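Long-range contacts in carbonic anhydrase (Coccomyxa sp. PA, PDB 3UCJ), which probably catalyses the reversible hydration of carbon dioxide to hydrogencarbonate and a proton, as a zinc-dependent beta-class carbonic anhydrase: residues Gln38-Leu43 against Asp91-Lys96; Tyr42-Cys47 against Val65-Asn70; His97-Gly102 against Ser182-Val187. All coordinates share one frame; numbering follows the deposited sequence. Where two conformers were deposited one is given.

Contact 1. Residues Gln38-Leu43 against Asp91-Lys96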
ATOM      1  N   GLN A  38      17.659  18.512  12.916  1.00 29.78           N
ATOM      2  CA  GLN A  38      17.789  17.313  13.816  1.00 30.44           C
ATOM      3  C   GLN A  38      18.961  16.521  13.299  1.00 29.10           C
ATOM      4  O   GLN A  38      19.225  16.456  12.086  1.00 30.90           O
ATOM      5  CB  GLN A  38      16.503  16.375  13.810  1.00 29.28           C
ATOM      6  CG  GLN A  38      16.263  15.809  12.360  1.00 31.14           C
ATOM      7  CD  GLN A  38      14.876  14.971  12.284  1.00 30.78           C
ATOM      8  OE1 GLN A  38      14.581  14.168  13.212  1.00 31.81           O
ATOM      9  NE2 GLN A  38      14.146  15.129  11.214  1.00 30.82           N
ATOM     10  N   ALA A  39      19.593  15.824  14.219  1.00 32.15           N
ATOM     11  CA  ALA A  39      20.682  14.931  13.845  1.00 32.59           C
ATOM     12  C   ALA A  39      20.721  13.700  14.771  1.00 34.46           C
ATOM     13  O   ALA A  39      21.695  13.437  15.543  1.00 33.46           O
ATOM     14  CB  ALA A  39      22.091  15.742  13.839  1.00 34.62           C
ATOM     15  N   PRO A  40      19.638  12.851  14.710  1.00 33.21           N
ATOM     16  CA  PRO A  40      19.541  11.659  15.535  1.00 31.37           C
ATOM     17  C   PRO A  40      20.527  10.650  15.031  1.00 30.56           C
ATOM     18  O   PRO A  40      20.759  10.560  13.815  1.00 32.34           O
ATOM     19  CB  PRO A  40      18.049  11.174  15.229  1.00 29.66           C
ATOM     20  CG  PRO A  40      17.849  11.604  13.823  1.00 29.51           C
ATOM     21  CD  PRO A  40      18.382  13.076  13.960  1.00 31.07           C
ATOM     22  N   GLU A  41      21.065   9.843  15.953  1.00 33.74           N
ATOM     23  CA  GLU A  41      21.876   8.744  15.532  1.00 36.18           C
ATOM     24  C   GLU A  41      21.094   7.427  15.366  1.00 34.53           C
ATOM     25  O   GLU A  41      21.655   6.485  14.856  1.00 34.10           O
ATOM     26  CB  GLU A  41      23.014   8.501  16.532  1.00 38.48           C
ATOM     27  CG  GLU A  41      24.030   9.671  16.400  1.00 46.68           C
ATOM     28  CD  GLU A  41      25.249   9.439  17.249  1.00 56.96           C
ATOM     29  OE1 GLU A  41      26.365   9.705  16.701  1.00 62.03           O
ATOM     30  OE2 GLU A  41      25.058   8.981  18.419  1.00 55.35           O
ATOM     31  N   TYR A  42      19.838   7.397  15.825  1.00 32.29           N
ATOM     32  CA  TYR A  42      19.073   6.129  15.896  1.00 29.83           C
ATOM     33  C   TYR A  42      17.750   6.301  15.064  1.00 27.58           C
ATOM     34  O   TYR A  42      17.161   7.382  15.080  1.00 28.54           O
ATOM     35  CB  TYR A  42      18.628   5.877  17.312  1.00 29.64           C
ATOM     36  CG  TYR A  42      19.774   5.460  18.228  1.00 34.51           C
ATOM     37  CD1 TYR A  42      20.172   4.115  18.305  1.00 35.16           C
ATOM     38  CD2 TYR A  42      20.464   6.437  18.973  1.00 36.54           C
ATOM     39  CE1 TYR A  42      21.231   3.710  19.110  1.00 35.36           C
ATOM     40  CE2 TYR A  42      21.530   6.057  19.816  1.00 43.68           C
ATOM     41  CZ  TYR A  42      21.912   4.698  19.855  1.00 45.38           C
ATOM     42  OH  TYR A  42      22.941   4.346  20.641  1.00 45.84           O
ATOM     43  N   LEU A  43      17.410   5.261  14.323  1.00 27.60           N
ATOM     44  CA  LEU A  43      15.952   5.031  13.935  1.00 27.13           C
ATOM     45  C   LEU A  43      15.453   3.914  14.846  1.00 28.34           C
ATOM     46  O   LEU A  43      16.134   2.921  14.970  1.00 28.57           O
ATOM     47  CB  LEU A  43      15.955   4.553  12.522  1.00 26.79           C
ATOM     48  CG  LEU A  43      14.561   3.927  12.028  1.00 28.98           C
ATOM     49  CD1 LEU A  43      13.524   4.986  12.066  1.00 28.45           C
ATOM     50  CD2 LEU A  43      14.729   3.438  10.617  1.00 25.21           C
ATOM     51  N   ASP A  91      19.367   7.672   4.311  1.00 30.18           N
ATOM     52  CA  ASP A  91      19.960   8.379   3.175  1.00 32.49           C
ATOM     53  C   ASP A  91      20.220   9.856   3.457  1.00 34.17           C
ATOM     54  O   ASP A  91      21.233  10.451   2.923  1.00 36.05           O
ATOM     55  CB  ASP A  91      19.103   8.258   1.944  1.00 31.38           C
ATOM     56  CG  ASP A  91      19.062   6.854   1.379  1.00 31.94           C
ATOM     57  OD1 ASP A  91      19.757   5.932   1.854  1.00 37.11           O
ATOM     58  OD2 ASP A  91      18.386   6.675   0.349  1.00 34.17           O
ATOM     59  N   HIS A  92      19.372  10.513   4.244  1.00 33.20           N
ATOM     60  CA  HIS A  92      19.504  11.932   4.444  0.50 32.06           C
ATOM     61  C   HIS A  92      20.011  12.273   5.797  1.00 33.57           C
ATOM     62  O   HIS A  92      20.954  13.060   5.958  1.00 33.61           O
ATOM     63  CB  HIS A  92      18.173  12.618   4.225  0.50 31.26           C
ATOM     64  CG  HIS A  92      17.719  12.600   2.814  0.50 27.25           C
ATOM     65  ND1 HIS A  92      17.944  13.647   1.948  0.50 34.45           N
ATOM     66  CD2 HIS A  92      16.986  11.694   2.131  0.50 24.32           C
ATOM     67  CE1 HIS A  92      17.381  13.383   0.780  0.50 27.19           C
ATOM     68  NE2 HIS A  92      16.807  12.197   0.864  0.50 28.75           N
ATOM     69  N   LEU A  93      19.457  11.665   6.819  1.00 32.28           N
ATOM     70  CA  LEU A  93      20.003  11.965   8.133  1.00 32.86           C
ATOM     71  C   LEU A  93      21.342  11.244   8.464  1.00 33.32           C
ATOM     72  O   LEU A  93      21.985  11.631   9.458  1.00 34.10           O
ATOM     73  CB  LEU A  93      18.987  11.662   9.206  1.00 33.35           C
ATOM     74  CG  LEU A  93      17.713  12.525   9.128  1.00 32.51           C
ATOM     75  CD1 LEU A  93      16.860  12.231  10.369  1.00 31.06           C
ATOM     76  CD2 LEU A  93      18.048  14.094   9.119  1.00 29.92           C
ATOM     77  N   LYS A  94      21.613  10.145   7.744  1.00 34.87           N
ATOM     78  CA  LYS A  94      22.749   9.240   7.952  1.00 35.26           C
ATOM     79  C   LYS A  94      22.796   8.788   9.385  1.00 36.94           C
ATOM     80  O   LYS A  94      23.827   8.910  10.101  1.00 34.32           O
ATOM     81  CB  LYS A  94      24.089   9.896   7.466  1.00 37.27           C
ATOM     82  CG  LYS A  94      23.985  10.440   6.071  1.00 43.33           C
ATOM     83  CD  LYS A  94      25.132  11.502   5.826  1.00 58.30           C
ATOM     84  CE  LYS A  94      24.961  12.308   4.516  1.00 64.15           C
ATOM     85  NZ  LYS A  94      25.453  11.474   3.369  1.00 68.42           N
ATOM     86  N   ILE A  95      21.690   8.190   9.850  1.00 31.96           N
ATOM     87  CA  ILE A  95      21.679   7.677  11.185  1.00 32.51           C
ATOM     88  C   ILE A  95      22.698   6.525  11.145  1.00 31.44           C
ATOM     89  O   ILE A  95      23.023   5.998  10.042  1.00 33.20           O
ATOM     90  CB  ILE A  95      20.252   7.007  11.543  1.00 30.70           C
ATOM     91  CG1 ILE A  95      19.926   6.068  10.377  1.00 30.44           C
ATOM     92  CG2 ILE A  95      19.259   8.086  11.914  1.00 30.79           C
ATOM     93  CD1 ILE A  95      19.144   4.815  10.896  1.00 37.33           C
ATOM     94  N   LYS A  96      23.129   6.094  12.326  1.00 33.20           N
ATOM     95  CA  LYS A  96      24.101   5.008  12.475  1.00 33.36           C
ATOM     96  C   LYS A  96      23.549   3.665  12.915  1.00 33.02           C
ATOM     97  O   LYS A  96      24.174   2.638  12.611  1.00 32.87           O
ATOM     98  CB  LYS A  96      25.145   5.448  13.547  1.00 34.33           C
ATOM     99  CG  LYS A  96      25.947   6.713  13.060  1.00 40.36           C
ATOM    100  CD  LYS A  96      27.102   7.021  14.070  1.00 47.49           C
ATOM    101  CE  LYS A  96      27.835   8.254  13.604  1.00 55.23           C
ATOM    102  NZ  LYS A  96      28.488   8.789  14.830  1.00 60.58           N
TER
HETATM  103  O   HOH W   1      21.488  12.514  12.064  1.00 40.71           O
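Leu93 carries much of the apolar part of this contact. Its CD1 methyl meets the Pro40 ring at CG, 3.6 Å away, and the two side chains cross at about a right angle. The same methyl also touches the Gln38 amide at CD, at 3.9 Å. Ile95, two residues on, packs with both of its branches. Its CG1 branch stands between the backbone N and the carbonyl carbon (chi1 49°), and CD1 at the end of that branch packs on Leu43 CB at 3.6 Å. The other branch, CG2, lies against the carbonyl oxygen of Pro40.

The polar part centres on Glu41 and Lys96. The backbone N of Lys96 donates to Glu41 O over 3.0 Å. The two side chains run side by side in the same direction and end in a salt bridge, Lys96 NZ to Glu41 OE1, also 3.0 Å. The ammonium group meets OE1 on its anti side, 33° out of the carboxylate plane. A water spans the two segments, donating to Pro40 O and Leu93 O.

The amide of Gln38 turns to other partners: OE1 bonds to Ser50 of the second subunit, and NE2 bonds to a glycerol and to a second acetazolamide molecule, not the one on this chain's zinc.

The contact joins the approach to strand 42-47 to the link between helix 80-92 and strand 97-103. Lys94, with positive phi, turns the chain away from helical geometry. Phe66 of strand 65-70 packs against Gln38 and Leu93, while Thr89 of helix 80-92 touches Leu43 and Ile95.

Contact 2. Residues Tyr42-Cys47 against Val65-Asn70; sequences YLYIGC and VFVQRN. With ZN (zinc ion), chain C; AZM (5-acetamido-1,3,4-thiadiazole-2-sulfonamide), chain D.
This is a parallel strand pairing in the central sheet of the beta-carbonic anhydrase fold. It joins the two strands of the beta-alpha-beta unit formed by strand 42-47, helix 54-57 and strand 65-70. The short segments run at 23° to each other, with axes 4.6 Å apart at their closest. The backbone ladder steps from Phe66 N to Tyr42 O at one end to Asn70 N to Gly46 O at the other. Its Tyr44 N to Phe66 O bond measures 2.8 Å.

On one face, Val65 CG2 sits against Tyr44 CB at 3.6 Å and also reaches Tyr42 CB. The Tyr44 ring lies alongside Val67, pointing the same way. Its CE2 edge meets Arg69 CG at 4.1 Å, where Gly46 has no side chain; a CB there would clash with the ring. Pro54 of helix 54-57 covers Tyr44, Val67 and Arg69.

On the other face, Leu43 CD1 packs on Phe66 CD2 at 4.0 Å. Gln68 places CG near Ile45 CG2, then bends at chi2. Its OE1 accepts an in-plane bond from Asn70 ND2, 2.9 Å long, and also one from Asn81 of the second subunit.

At the C-terminal end, Arg69 bends at chi3 and gives its NE to Cys47 O over 3.0 Å, with the oxygen 25° out of the guanidinium plane. Cys47 SG stands anti to its backbone N (chi1 -169°) and binds zinc at 2.4 Å. His103, Cys106 and the acetazolamide N1 complete the site. The inhibitor thus holds a coordination position on the metal, while a buried guanidinium, probably charged, grips the backbone of a zinc ligand.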
ATOM      1  N   TYR A  42      19.838   7.397  15.825  1.00 32.29           N
ATOM      2  CA  TYR A  42      19.073   6.129  15.896  1.00 29.83           C
ATOM      3  C   TYR A  42      17.750   6.301  15.064  1.00 27.58           C
ATOM      4  O   TYR A  42      17.161   7.382  15.080  1.00 28.54           O
ATOM      5  CB  TYR A  42      18.628   5.877  17.312  1.00 29.64           C
ATOM      6  CG  TYR A  42      19.774   5.460  18.228  1.00 34.51           C
ATOM      7  CD1 TYR A  42      20.172   4.115  18.305  1.00 35.16           C
ATOM      8  CD2 TYR A  42      20.464   6.437  18.973  1.00 36.54           C
ATOM      9  CE1 TYR A  42      21.231   3.710  19.110  1.00 35.36           C
ATOM     10  CE2 TYR A  42      21.530   6.057  19.816  1.00 43.68           C
ATOM     11  CZ  TYR A  42      21.912   4.698  19.855  1.00 45.38           C
ATOM     12  OH  TYR A  42      22.941   4.346  20.641  1.00 45.84           O
ATOM     13  N   LEU A  43      17.410   5.261  14.323  1.00 27.60           N
ATOM     14  CA  LEU A  43      15.952   5.031  13.935  1.00 27.13           C
ATOM     15  C   LEU A  43      15.453   3.914  14.846  1.00 28.34           C
ATOM     16  O   LEU A  43      16.134   2.921  14.970  1.00 28.57           O
ATOM     17  CB  LEU A  43      15.955   4.553  12.522  1.00 26.79           C
ATOM     18  CG  LEU A  43      14.561   3.927  12.028  1.00 28.98           C
ATOM     19  CD1 LEU A  43      13.524   4.986  12.066  1.00 28.45           C
ATOM     20  CD2 LEU A  43      14.729   3.438  10.617  1.00 25.21           C
ATOM     21  N   TYR A  44      14.217   4.019  15.376  1.00 27.76           N
ATOM     22  CA  TYR A  44      13.650   2.936  16.140  1.00 26.66           C
ATOM     23  C   TYR A  44      12.355   2.590  15.335  1.00 26.62           C
ATOM     24  O   TYR A  44      11.625   3.487  14.929  1.00 27.05           O
ATOM     25  CB  TYR A  44      13.286   3.430  17.493  1.00 24.91           C
ATOM     26  CG  TYR A  44      12.339   2.591  18.343  1.00 29.39           C
ATOM     27  CD1 TYR A  44      12.820   1.746  19.338  1.00 27.67           C
ATOM     28  CD2 TYR A  44      10.923   2.697  18.184  1.00 24.44           C
ATOM     29  CE1 TYR A  44      11.942   1.024  20.168  1.00 31.96           C
ATOM     30  CE2 TYR A  44      10.083   2.005  18.985  1.00 27.08           C
ATOM     31  CZ  TYR A  44      10.573   1.161  19.973  1.00 27.81           C
ATOM     32  OH  TYR A  44       9.665   0.459  20.728  1.00 30.53           O
ATOM     33  N   ILE A  45      12.168   1.296  15.149  1.00 26.97           N
ATOM     34  CA  ILE A  45      10.916   0.726  14.528  1.00 26.40           C
ATOM     35  C   ILE A  45      10.367  -0.181  15.636  1.00 26.96           C
ATOM     36  O   ILE A  45      11.084  -1.169  16.051  1.00 28.92           O
ATOM     37  CB  ILE A  45      11.273  -0.121  13.382  1.00 26.88           C
ATOM     38  CG1 ILE A  45      11.956   0.722  12.255  1.00 24.52           C
ATOM     39  CG2 ILE A  45       9.948  -0.815  12.784  1.00 26.78           C
ATOM     40  CD1 ILE A  45      12.641  -0.095  11.175  1.00 25.73           C
ATOM     41  N   GLY A  46       9.180   0.162  16.122  1.00 26.39           N
ATOM     42  CA  GLY A  46       8.603  -0.571  17.244  1.00 26.83           C
ATOM     43  C   GLY A  46       7.110  -0.627  17.108  1.00 27.77           C
ATOM     44  O   GLY A  46       6.554  -0.156  16.112  1.00 25.79           O
ATOM     45  N   CYS A  47       6.472  -1.176  18.134  1.00 26.70           N
ATOM     46  CA  CYS A  47       5.005  -1.361  18.110  1.00 27.67           C
ATOM     47  C   CYS A  47       4.248  -0.103  18.551  1.00 27.08           C
ATOM     48  O   CYS A  47       4.764   0.624  19.438  1.00 29.97           O
ATOM     49  CB  CYS A  47       4.625  -2.578  19.043  1.00 29.21           C
ATOM     50  SG  CYS A  47       2.914  -2.934  18.710  1.00 27.68           S
ATOM     51  N   VAL A  65      16.221  10.084  18.624  1.00 30.27           N
ATOM     52  CA  VAL A  65      15.688   8.904  17.991  1.00 26.88           C
ATOM     53  C   VAL A  65      14.464   9.201  17.125  1.00 26.38           C
ATOM     54  O   VAL A  65      13.477   9.676  17.601  1.00 28.06           O
ATOM     55  CB  VAL A  65      15.443   7.781  19.020  1.00 27.93           C
ATOM     56  CG1 VAL A  65      14.465   8.205  20.019  1.00 28.22           C
ATOM     57  CG2 VAL A  65      14.982   6.521  18.356  1.00 27.73           C
ATOM     58  N   PHE A  66      14.619   8.916  15.848  1.00 26.48           N
ATOM     59  CA  PHE A  66      13.595   9.011  14.836  1.00 27.67           C
ATOM     60  C   PHE A  66      12.756   7.741  14.962  1.00 27.17           C
ATOM     61  O   PHE A  66      13.294   6.697  15.125  1.00 27.18           O
ATOM     62  CB  PHE A  66      14.270   9.051  13.490  1.00 25.56           C
ATOM     63  CG  PHE A  66      13.452   9.625  12.378  1.00 27.12           C
ATOM     64  CD1 PHE A  66      13.595  10.931  12.001  1.00 26.75           C
ATOM     65  CD2 PHE A  66      12.618   8.839  11.656  1.00 28.61           C
ATOM     66  CE1 PHE A  66      12.916  11.433  10.967  1.00 26.77           C
ATOM     67  CE2 PHE A  66      11.925   9.343  10.627  1.00 27.50           C
ATOM     68  CZ  PHE A  66      12.069  10.642  10.269  1.00 27.79           C
ATOM     69  N   VAL A  67      11.442   7.856  14.859  1.00 27.33           N
ATOM     70  CA  VAL A  67      10.555   6.762  15.197  1.00 27.81           C
ATOM     71  C   VAL A  67       9.477   6.382  14.172  1.00 26.13           C
ATOM     72  O   VAL A  67       8.762   7.206  13.721  1.00 26.05           O
ATOM     73  CB  VAL A  67       9.872   7.047  16.523  1.00 26.85           C
ATOM     74  CG1 VAL A  67       8.848   6.023  16.810  1.00 29.27           C
ATOM     75  CG2 VAL A  67      10.886   7.123  17.636  1.00 28.18           C
ATOM     76  N   GLN A  68       9.427   5.107  13.833  1.00 24.81           N
ATOM     77  CA  GLN A  68       8.296   4.485  13.178  1.00 22.61           C
ATOM     78  C   GLN A  68       7.609   3.546  14.169  1.00 22.77           C
ATOM     79  O   GLN A  68       8.252   2.743  14.758  1.00 21.66           O
ATOM     80  CB  GLN A  68       8.741   3.716  11.949  1.00 23.96           C
ATOM     81  CG  GLN A  68       7.900   2.534  11.565  1.00 26.32           C
ATOM     82  CD  GLN A  68       6.664   2.868  10.760  1.00 25.48           C
ATOM     83  OE1 GLN A  68       5.901   2.011  10.448  1.00 25.56           O
ATOM     84  NE2 GLN A  68       6.507   4.094  10.409  1.00 24.46           N
ATOM     85  N   ARG A  69       6.299   3.661  14.326  1.00 24.60           N
ATOM     86  CA  ARG A  69       5.637   2.713  15.235  1.00 24.43           C
ATOM     87  C   ARG A  69       4.356   2.295  14.514  1.00 24.21           C
ATOM     88  O   ARG A  69       3.665   3.129  13.971  1.00 24.69           O
ATOM     89  CB  ARG A  69       5.257   3.417  16.560  1.00 24.78           C
ATOM     90  CG  ARG A  69       6.502   3.448  17.515  1.00 26.61           C
ATOM     91  CD  ARG A  69       6.096   4.270  18.739  1.00 23.76           C
ATOM     92  NE  ARG A  69       5.081   3.591  19.596  1.00 27.51           N
ATOM     93  CZ  ARG A  69       4.695   4.044  20.776  1.00 29.97           C
ATOM     94  NH1 ARG A  69       5.174   5.205  21.290  1.00 25.58           N
ATOM     95  NH2 ARG A  69       3.782   3.386  21.418  1.00 28.34           N
ATOM     96  N   ASN A  70       4.187   0.981  14.417  1.00 22.77           N
ATOM     97  CA  ASN A  70       2.956   0.448  13.759  1.00 23.97           C
ATOM     98  C   ASN A  70       2.524  -0.800  14.521  1.00 25.77           C
ATOM     99  O   ASN A  70       3.250  -1.288  15.401  1.00 25.47           O
ATOM    100  CB  ASN A  70       3.272   0.139  12.252  1.00 24.27           C
ATOM    101  CG  ASN A  70       4.315  -0.986  12.081  1.00 27.57           C
ATOM    102  OD1 ASN A  70       4.145  -2.139  12.524  1.00 24.86           O
ATOM    103  ND2 ASN A  70       5.392  -0.673  11.361  1.00 24.80           N
TER
HETATM  104 ZN    ZN C 228       2.387  -4.758  20.115  1.00 30.46          ZN
HETATM  105  C1  AZM D 229      -2.056  -4.954  19.792  1.00 34.26           C
HETATM  106  C2  AZM D 229      -3.874  -6.259  18.879  1.00 40.41           C
HETATM  107  C3  AZM D 229      -4.914  -7.070  16.892  1.00 46.02           C
HETATM  108  C4  AZM D 229      -6.192  -7.587  16.257  1.00 41.14           C
HETATM  109  N1  AZM D 229       0.544  -4.636  20.705  1.00 26.64           N
HETATM  110  N2  AZM D 229      -3.746  -6.372  20.244  1.00 36.01           N
HETATM  111  N3  AZM D 229      -2.636  -5.564  20.826  1.00 36.51           N
HETATM  112  N4  AZM D 229      -4.815  -7.101  18.223  1.00 34.41           N
HETATM  113  O1  AZM D 229      -1.046  -2.704  20.650  1.00 30.25           O
HETATM  114  O2  AZM D 229      -0.234  -3.776  18.650  1.00 34.41           O
HETATM  115  O3  AZM D 229      -3.960  -6.600  16.217  1.00 40.38           O
HETATM  116  S1  AZM D 229      -0.699  -3.892  20.071  1.00 33.37           S
HETATM  117  S2  AZM D 229      -2.758  -5.185  18.173  1.00 35.65           S

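Contact 3. Residues His97-Gly102 against Ser182-Val187; sequences HILVCG and SVHGIV
Two neighbouring parallel strands of the central sheet, 97-103 and 182-189, form this contact, and a histidine-serine-histidine chain closes its N-terminal end. His97 ND1 and Ser182 OG are hydrogen-bonded at 2.8 Å, with the hydroxyl in the plane of the His97 ring, at its edge. The same OG bonds to His184 NE2 at 2.7 Å. Ser182 can serve both rings because its OG stands between the backbone N and the carbonyl carbon (chi1 67°). The planes of the two rings are 74° apart.

The His184 ring has further neighbours. Its CD2 comes to 3.3 Å from Ile98 O, which lies in the ring plane, and Leu99 CD2 approaches CB and CG obliquely. An alanine in place of His184 would probably leave Ser182 OG without one of its two ring partners and open a gap beside Leu99.

The pairing is in straight register from His97 with Ser182 to Gly102 with Val187. Five backbone bonds link the strands; that from Ile186 N to Val100 O is almost linear, 178° at the hydrogen. The strands are joined through a long, mostly helical connection, and helix 146-167 within it covers Ile98, Val100 and Val183 on one face. There Val100 CG2 meets Val183 CG1 at 4.2 Å, beside Gly185.

On the face shared with the histidines, Ile186 extends CG1 to Cys101 CB at 3.7 Å, and its CD1 lies near Cys101 SG. Leu9 of the second subunit packs on both His184 and Ile186. Strand 194-202 borders strand 182-189 on its other side, touching His184, Ile186 and Val187.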
ATOM      1  N   HIS A  97      22.422   3.675  13.627  1.00 34.20           N
ATOM      2  CA  HIS A  97      21.909   2.459  14.269  1.00 33.10           C
ATOM      3  C   HIS A  97      20.355   2.365  14.049  1.00 30.83           C
ATOM      4  O   HIS A  97      19.640   3.336  14.320  1.00 30.33           O
ATOM      5  CB  HIS A  97      22.132   2.506  15.776  1.00 32.84           C
ATOM      6  CG  HIS A  97      23.508   2.960  16.180  1.00 37.30           C
ATOM      7  ND1 HIS A  97      24.658   2.284  15.784  1.00 38.13           N
ATOM      8  CD2 HIS A  97      23.925   4.041  16.910  1.00 42.38           C
ATOM      9  CE1 HIS A  97      25.722   2.916  16.285  1.00 43.88           C
ATOM     10  NE2 HIS A  97      25.310   3.969  16.985  1.00 40.35           N
ATOM     11  N   ILE A  98      19.885   1.162  13.766  1.00 30.49           N
ATOM     12  CA  ILE A  98      18.394   0.979  13.601  1.00 28.14           C
ATOM     13  C   ILE A  98      18.024  -0.070  14.682  1.00 27.53           C
ATOM     14  O   ILE A  98      18.605  -1.148  14.703  1.00 30.61           O
ATOM     15  CB  ILE A  98      18.113   0.416  12.247  1.00 29.45           C
ATOM     16  CG1 ILE A  98      18.447   1.405  11.117  1.00 26.50           C
ATOM     17  CG2 ILE A  98      16.576   0.080  12.218  1.00 26.31           C
ATOM     18  CD1 ILE A  98      18.531   0.779   9.752  1.00 26.22           C
ATOM     19  N   LEU A  99      17.126   0.291  15.571  1.00 28.24           N
ATOM     20  CA  LEU A  99      16.686  -0.566  16.637  1.00 29.02           C
ATOM     21  C   LEU A  99      15.335  -1.151  16.167  1.00 29.65           C
ATOM     22  O   LEU A  99      14.426  -0.375  15.871  1.00 30.39           O
ATOM     23  CB  LEU A  99      16.430   0.299  17.839  1.00 29.00           C
ATOM     24  CG  LEU A  99      17.590   1.185  18.401  1.00 31.81           C
ATOM     25  CD1 LEU A  99      17.096   2.100  19.513  1.00 31.57           C
ATOM     26  CD2 LEU A  99      18.710   0.190  18.827  1.00 36.70           C
ATOM     27  N   VAL A 100      15.231  -2.483  16.073  1.00 28.68           N
ATOM     28  CA  VAL A 100      13.967  -3.116  15.719  1.00 29.53           C
ATOM     29  C   VAL A 100      13.518  -3.713  16.994  1.00 29.00           C
ATOM     30  O   VAL A 100      14.108  -4.704  17.454  1.00 29.65           O
ATOM     31  CB  VAL A 100      14.232  -4.204  14.646  1.00 29.26           C
ATOM     32  CG1 VAL A 100      12.877  -5.023  14.248  1.00 30.66           C
ATOM     33  CG2 VAL A 100      14.870  -3.571  13.417  1.00 28.27           C
ATOM     34  N   CYS A 101      12.454  -3.169  17.509  1.00 29.55           N
ATOM     35  CA  CYS A 101      12.037  -3.519  18.849  1.00 30.91           C
ATOM     36  C   CYS A 101      10.700  -4.207  18.864  1.00 30.94           C
ATOM     37  O   CYS A 101       9.705  -3.569  18.521  1.00 31.99           O
ATOM     38  CB  CYS A 101      11.964  -2.237  19.692  1.00 30.00           C
ATOM     39  SG  CYS A 101      11.716  -2.643  21.466  1.00 36.25           S
ATOM     40  N   GLY A 102      10.636  -5.477  19.282  1.00 29.72           N
ATOM     41  CA  GLY A 102       9.297  -6.018  19.591  1.00 29.17           C
ATOM     42  C   GLY A 102       9.016  -5.894  21.089  1.00 30.70           C
ATOM     43  O   GLY A 102       9.859  -5.381  21.846  1.00 32.24           O
ATOM     44  N   SER A 182      24.310  -0.025  11.609  1.00 31.28           N
ATOM     45  CA  SER A 182      24.054  -1.245  12.327  1.00 32.76           C
ATOM     46  C   SER A 182      22.517  -1.483  12.591  1.00 32.19           C
ATOM     47  O   SER A 182      21.770  -0.528  12.691  1.00 31.40           O
ATOM     48  CB  SER A 182      24.770  -1.195  13.667  1.00 33.80           C
ATOM     49  OG  SER A 182      24.265  -0.223  14.551  1.00 34.74           O
ATOM     50  N   VAL A 183      22.146  -2.744  12.798  1.00 32.57           N
ATOM     51  CA  VAL A 183      20.704  -3.157  12.964  1.00 30.45           C
ATOM     52  C   VAL A 183      20.697  -4.066  14.188  1.00 31.47           C
ATOM     53  O   VAL A 183      21.617  -4.907  14.366  1.00 33.20           O
ATOM     54  CB  VAL A 183      20.236  -3.870  11.717  1.00 30.49           C
ATOM     55  CG1 VAL A 183      18.689  -4.247  11.854  1.00 29.25           C
ATOM     56  CG2 VAL A 183      20.469  -2.982  10.444  1.00 28.91           C
ATOM     57  N   HIS A 184      19.779  -3.776  15.098  1.00 31.77           N
ATOM     58  CA  HIS A 184      19.637  -4.417  16.408  1.00 32.68           C
ATOM     59  C   HIS A 184      18.295  -5.029  16.656  1.00 33.41           C
ATOM     60  O   HIS A 184      17.260  -4.312  16.548  1.00 33.59           O
ATOM     61  CB  HIS A 184      19.898  -3.369  17.467  1.00 31.23           C
ATOM     62  CG  HIS A 184      21.181  -2.616  17.226  1.00 37.70           C
ATOM     63  ND1 HIS A 184      22.388  -2.999  17.786  1.00 36.80           N
ATOM     64  CD2 HIS A 184      21.460  -1.580  16.391  1.00 33.79           C
ATOM     65  CE1 HIS A 184      23.342  -2.182  17.372  1.00 37.73           C
ATOM     66  NE2 HIS A 184      22.816  -1.323  16.512  1.00 38.56           N
ATOM     67  N   GLY A 185      18.273  -6.322  16.982  1.00 31.09           N
ATOM     68  CA  GLY A 185      17.041  -6.929  17.403  1.00 32.76           C
ATOM     69  C   GLY A 185      16.862  -6.853  18.889  1.00 32.47           C
ATOM     70  O   GLY A 185      17.668  -7.454  19.627  1.00 36.04           O
ATOM     71  N   ILE A 186      15.872  -6.124  19.383  1.00 32.98           N
ATOM     72  CA  ILE A 186      15.645  -6.020  20.817  1.00 32.40           C
ATOM     73  C   ILE A 186      14.179  -6.264  21.157  1.00 34.44           C
ATOM     74  O   ILE A 186      13.276  -6.277  20.249  1.00 32.88           O
ATOM     75  CB  ILE A 186      16.074  -4.636  21.353  1.00 33.96           C
ATOM     76  CG1 ILE A 186      15.366  -3.487  20.563  1.00 32.69           C
ATOM     77  CG2 ILE A 186      17.532  -4.449  21.204  1.00 32.66           C
ATOM     78  CD1 ILE A 186      15.488  -2.075  21.281  1.00 32.48           C
ATOM     79  N   VAL A 187      13.911  -6.490  22.445  1.00 32.26           N
ATOM     80  CA  VAL A 187      12.542  -6.773  22.872  1.00 33.67           C
ATOM     81  C   VAL A 187      12.287  -6.080  24.238  1.00 34.04           C
ATOM     82  O   VAL A 187      13.221  -5.978  25.059  1.00 35.56           O
ATOM     83  CB  VAL A 187      12.290  -8.310  22.925  1.00 32.87           C
ATOM     84  CG1 VAL A 187      13.208  -8.978  24.008  1.00 35.52           C
ATOM     85  CG2 VAL A 187      10.849  -8.553  23.189  1.00 34.70           C
TER

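All three contacts build on one sheet, in which strand 42-47 lies between strands 65-70 and 97-103. Contacts 1 and 2 share Tyr42 and Leu43, and their centres are about 12 Å apart. Contacts 1 and 3 follow in series along the chain, centres about 15 Å apart, probably joined by Ser182 N to Lys96 O, 2.8 Å. Contacts 2 and 3, centres about 9 Å apart, are probably joined by backbone bonds such as Cys101 N to Ile45 O, 2.8 Å. Contact 2 supplies the zinc ligand Cys47; CA of Gly102 in contact 3 lies about 7 Å from the zinc. Gln38 and Phe66 meet a different acetazolamide, while Gln38 of the second subunit reaches the one here.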